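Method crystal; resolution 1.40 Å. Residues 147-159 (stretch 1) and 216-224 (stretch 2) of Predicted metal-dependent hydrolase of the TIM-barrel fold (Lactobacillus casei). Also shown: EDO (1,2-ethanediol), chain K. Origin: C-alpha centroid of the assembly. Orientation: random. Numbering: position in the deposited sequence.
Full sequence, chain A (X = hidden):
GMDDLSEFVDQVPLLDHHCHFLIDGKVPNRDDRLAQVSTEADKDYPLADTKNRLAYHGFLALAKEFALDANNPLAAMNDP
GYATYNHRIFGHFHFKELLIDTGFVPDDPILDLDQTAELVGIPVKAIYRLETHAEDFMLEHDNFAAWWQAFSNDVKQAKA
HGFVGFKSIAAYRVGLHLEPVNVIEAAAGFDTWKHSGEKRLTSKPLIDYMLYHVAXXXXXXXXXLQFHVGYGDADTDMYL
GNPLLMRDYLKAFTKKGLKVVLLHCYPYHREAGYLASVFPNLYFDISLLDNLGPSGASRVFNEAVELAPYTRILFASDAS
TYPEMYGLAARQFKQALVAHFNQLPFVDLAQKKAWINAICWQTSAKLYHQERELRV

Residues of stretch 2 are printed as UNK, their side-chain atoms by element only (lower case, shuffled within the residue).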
# COMPACT_ATOMS: atom_id res chain seq x y z
N TRP A 147 40.20 -9.57 -10.16
CA TRP A 147 38.78 -9.76 -10.51
C TRP A 147 38.14 -8.41 -10.89
O TRP A 147 37.48 -8.28 -11.95
CB TRP A 147 38.02 -10.37 -9.36
CG TRP A 147 36.53 -10.27 -9.55
CD1 TRP A 147 35.76 -11.06 -10.35
CD2 TRP A 147 35.66 -9.31 -8.96
NE1 TRP A 147 34.45 -10.65 -10.31
CE2 TRP A 147 34.35 -9.59 -9.44
CE3 TRP A 147 35.83 -8.25 -8.06
CZ2 TRP A 147 33.26 -8.83 -9.09
CZ3 TRP A 147 34.75 -7.50 -7.69
CH2 TRP A 147 33.47 -7.79 -8.22
N TRP A 148 38.32 -7.40 -10.05
CA TRP A 148 37.73 -6.09 -10.29
C TRP A 148 38.25 -5.47 -11.59
O TRP A 148 37.47 -4.89 -12.37
CB TRP A 148 37.99 -5.14 -9.12
CG TRP A 148 37.41 -3.79 -9.36
CD1 TRP A 148 38.09 -2.64 -9.59
CD2 TRP A 148 36.02 -3.47 -9.47
NE1 TRP A 148 37.21 -1.61 -9.81
CE2 TRP A 148 35.94 -2.09 -9.77
CE3 TRP A 148 34.84 -4.21 -9.38
CZ2 TRP A 148 34.71 -1.44 -9.91
CZ3 TRP A 148 33.64 -3.57 -9.52
CH2 TRP A 148 33.58 -2.20 -9.81
N GLN A 149 39.54 -5.59 -11.85
CA GLN A 149 40.07 -5.05 -13.11
C GLN A 149 39.41 -5.71 -14.33
O GLN A 149 38.99 -5.02 -15.26
CB GLN A 149 41.60 -5.20 -13.17
CG GLN A 149 42.18 -4.70 -14.47
CD GLN A 149 43.69 -4.83 -14.50
OE1 GLN A 149 44.23 -5.79 -15.05
NE2 GLN A 149 44.37 -3.90 -13.87
N ALA A 150 39.30 -7.03 -14.29
CA ALA A 150 38.75 -7.77 -15.42
C ALA A 150 37.25 -7.45 -15.61
O ALA A 150 36.78 -7.21 -16.72
CB ALA A 150 38.96 -9.26 -15.24
N PHE A 151 36.53 -7.46 -14.50
CA PHE A 151 35.09 -7.25 -14.53
C PHE A 151 34.79 -5.81 -14.94
O PHE A 151 33.95 -5.58 -15.82
CB PHE A 151 34.46 -7.60 -13.18
CG PHE A 151 33.03 -7.15 -13.03
CD1 PHE A 151 32.02 -7.72 -13.78
CD2 PHE A 151 32.71 -6.08 -12.22
CE1 PHE A 151 30.69 -7.26 -13.65
CE2 PHE A 151 31.38 -5.63 -12.09
CZ PHE A 151 30.39 -6.24 -12.79
N SER A 152 35.45 -4.84 -14.30
CA SER A 152 35.19 -3.45 -14.64
C SER A 152 35.55 -3.17 -16.11
O SER A 152 34.88 -2.38 -16.78
CB SER A 152 35.93 -2.49 -13.66
OG SER A 152 37.32 -2.61 -13.75
N ASN A 153 36.64 -3.74 -16.61
CA ASN A 153 36.94 -3.57 -18.05
C ASN A 153 35.80 -4.10 -18.94
O ASN A 153 35.44 -3.47 -19.92
CB ASN A 153 38.25 -4.26 -18.43
CG ASN A 153 39.48 -3.49 -17.98
OD1 ASN A 153 39.41 -2.30 -17.65
ND2 ASN A 153 40.64 -4.17 -18.01
N ASP A 154 35.23 -5.26 -18.57
CA ASP A 154 34.10 -5.83 -19.31
C ASP A 154 32.87 -4.91 -19.32
O ASP A 154 32.24 -4.71 -20.35
CB ASP A 154 33.79 -7.22 -18.81
CG ASP A 154 33.09 -8.07 -19.84
OD1 ASP A 154 33.74 -8.42 -20.84
OD2 ASP A 154 31.88 -8.39 -19.68
N VAL A 155 32.61 -4.30 -18.19
CA VAL A 155 31.50 -3.35 -18.05
C VAL A 155 31.74 -2.14 -18.96
O VAL A 155 30.82 -1.67 -19.64
CB VAL A 155 31.27 -2.93 -16.57
CG1 VAL A 155 30.32 -1.74 -16.45
CG2 VAL A 155 30.79 -4.14 -15.76
N LYS A 156 32.97 -1.62 -18.92
CA LYS A 156 33.35 -0.48 -19.74
C LYS A 156 33.23 -0.77 -21.24
O LYS A 156 33.04 0.15 -22.02
CB LYS A 156 34.78 -0.03 -19.38
CG LYS A 156 34.89 0.61 -18.03
CD LYS A 156 36.36 0.80 -17.67
CE LYS A 156 36.57 1.41 -16.32
NZ LYS A 156 37.99 1.61 -15.98
N GLN A 157 33.39 -2.02 -21.63
CA GLN A 157 33.35 -2.46 -23.02
C GLN A 157 31.95 -2.90 -23.50
O GLN A 157 31.80 -3.37 -24.66
CB GLN A 157 34.30 -3.64 -23.22
CG GLN A 157 35.79 -3.28 -23.06
CD GLN A 157 36.70 -4.50 -22.78
OE1 GLN A 157 36.27 -5.67 -22.81
NE2 GLN A 157 37.97 -4.21 -22.47
N ALA A 158 30.93 -2.78 -22.62
CA ALA A 158 29.62 -3.36 -22.96
C ALA A 158 29.05 -2.72 -24.20
O ALA A 158 28.52 -3.44 -25.05
CB ALA A 158 28.62 -3.29 -21.76
N LYS A 159 29.10 -1.40 -24.29
CA LYS A 159 28.52 -0.73 -25.49
C LYS A 159 29.23 -1.20 -26.79
O LYS A 159 28.59 -1.53 -27.81
CB LYS A 159 28.56 0.79 -25.35
CG LYS A 159 28.09 1.57 -26.56
CD LYS A 159 28.00 3.04 -26.28
CE LYS A 159 27.76 3.82 -27.55
NZ LYS A 159 27.54 5.25 -27.20
N UNK A 216 29.69 5.36 -12.66
CA UNK A 216 30.39 6.26 -13.60
C UNK A 216 30.72 5.61 -14.95
O UNK A 216 30.72 6.29 -15.98
c UNK A 216 31.67 6.62 -12.85
c UNK A 216 30.39 5.21 -11.38
c UNK A 216 31.50 6.13 -11.49
N UNK A 217 31.01 4.31 -14.95
CA UNK A 217 31.31 3.60 -16.18
C UNK A 217 30.09 3.56 -17.10
O UNK A 217 30.21 3.61 -18.33
c UNK A 217 32.81 1.95 -14.90
c UNK A 217 34.73 2.64 -13.62
c UNK A 217 34.78 1.42 -13.03
c UNK A 217 33.88 0.45 -13.34
c UNK A 217 33.74 2.91 -14.58
c UNK A 217 31.75 2.17 -15.97
c UNK A 217 32.93 0.70 -14.32
N UNK A 218 28.91 3.41 -16.49
CA UNK A 218 27.65 3.32 -17.21
C UNK A 218 27.28 4.71 -17.74
O UNK A 218 26.90 4.83 -18.93
c UNK A 218 25.94 0.54 -14.95
c UNK A 218 25.13 2.91 -16.99
c UNK A 218 26.53 2.72 -16.32
c UNK A 218 26.90 1.25 -15.98
N UNK A 219 27.39 5.73 -16.90
CA UNK A 219 27.17 7.13 -17.31
C UNK A 219 28.04 7.46 -18.53
O UNK A 219 27.57 8.08 -19.50
c UNK A 219 27.43 8.13 -16.14
c UNK A 219 26.39 7.98 -15.02
c UNK A 219 26.76 8.69 -13.70
c UNK A 219 27.43 9.60 -16.67
N UNK A 220 29.31 7.06 -18.51
CA UNK A 220 30.23 7.39 -19.61
C UNK A 220 29.77 6.77 -20.93
O UNK A 220 30.01 7.36 -21.98
c UNK A 220 31.66 6.96 -19.29
N UNK A 221 29.08 5.62 -20.88
CA UNK A 221 28.53 4.98 -22.08
C UNK A 221 27.12 5.46 -22.44
O UNK A 221 26.60 5.14 -23.51
n UNK A 221 30.14 1.13 -20.15
c UNK A 221 28.54 3.46 -21.91
c UNK A 221 29.92 2.86 -21.83
o UNK A 221 29.72 0.54 -22.30
c UNK A 221 29.92 1.42 -21.45
N UNK A 222 26.52 6.23 -21.55
CA UNK A 222 25.19 6.80 -21.70
C UNK A 222 24.14 5.74 -22.04
O UNK A 222 23.30 5.96 -22.92
o UNK A 222 23.27 8.89 -21.61
o UNK A 222 23.46 9.19 -23.80
c UNK A 222 25.17 7.91 -22.77
c UNK A 222 23.90 8.74 -22.72
N UNK A 223 24.15 4.63 -21.29
CA UNK A 223 23.11 3.61 -21.44
C UNK A 223 22.41 3.41 -20.09
O UNK A 223 23.02 3.66 -19.05
c UNK A 223 24.53 2.56 -23.22
c UNK A 223 25.81 -0.13 -22.90
se UNK A 223 24.90 0.93 -24.22
c UNK A 223 23.70 2.32 -21.98
N UNK A 224 21.14 2.98 -20.10
CA UNK A 224 20.44 2.84 -18.84
C UNK A 224 20.88 1.70 -17.95
O UNK A 224 21.45 0.71 -18.45
c UNK A 224 20.21 2.79 -21.23
c UNK A 224 18.99 2.63 -19.27
c UNK A 224 18.93 3.17 -20.68
C1 EDO K . 29.77 7.60 -25.31
O1 EDO K . 29.51 6.31 -25.87
C2 EDO K . 28.49 8.21 -24.79
O2 EDO K . 27.54 8.36 -25.87
O HOH W 1 25.11 5.30 -25.82

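Position 216 carries three carbons that close a ring onto the backbone N and touch nothing on stretch 1: Pro-216. With its N tied into the ring it has no hydrogen to give the preceding turn, and the helix is kinked here.

At position 217 one carbon leads to a ring of six carbons; the CA-to-CB bond points toward stretch 1, and the ring lodges among Trp-148, Ser-152, Val-155 and Lys-156. This is Phe-217. Its flat ring offers a face and a rim at once: Lys-156 CE lies over one face, 3.6 Å from the ring centroid in a CH-pi contact, while Trp-148 CZ2 (4.0 Å from Phe-217 CE2) and Val-155 CG1 (4.2 Å from Phe-217 CD2) meet the edge. Lys-156 NZ, 4.7 Å from the centroid, adds an off-centre cation-pi interaction.

Positions 218 and 219 each have four carbons, forked at the first, with one arm two carbons long: Ile-218 and Ile-219. The first is buried, which suits its aliphatic side chain; its closest approach is Ile-218 CG1 to Val-155 CG1, 4.6 Å. The second is out of reach.

A single carbon at position 220 identifies Ala-220, exposed and out of reach; a methyl suffices here.

Position 221 has three carbons, the third bearing one oxygen and one nitrogen. The amide is that of Gln-221, which can donate and accept together. Gln-221 NE2 donates to Val-155 O (2.9 Å) and, within its own helix, to Phe-217 O (3.1 Å); Gln-221 OE1 accepts from Lys-159 N (2.8 Å). One side chain thereby engages two backbone groups of stretch 1.

Two carbons, the second carrying two oxygens, make position 222 Asp-222, which touches nothing on stretch 1. Positive phi and two bonds back form a Schellman motif; the charged carboxylate suits this partly exposed turn, with OD1 hydrogen-bonded elsewhere in the structure.

At position 223 an unbranched chain of two carbons, selenium and one carbon belongs to selenomethionine, Met-223. It brings Met-223 CE to 3.8 Å from Lys-159 CB and 4.4 Å from Ala-158 CB.

Three carbons again close onto the backbone N at position 224, giving Pro-224, an apolar ring suited to burial but out of reach.

The helices run nearly parallel, at 22°, with axes 9.9 Å apart. Phe-217 packs as a knob into a hole, Gln-221 fastens the backbone at Val-155 and Lys-159, and Met-223 extends the apolar contact. Water 1 bridges Lys-159 NZ and Gln-221 O, at 2.8 Å from each.

Stretch 2 (216-224) PFIIAQDMP
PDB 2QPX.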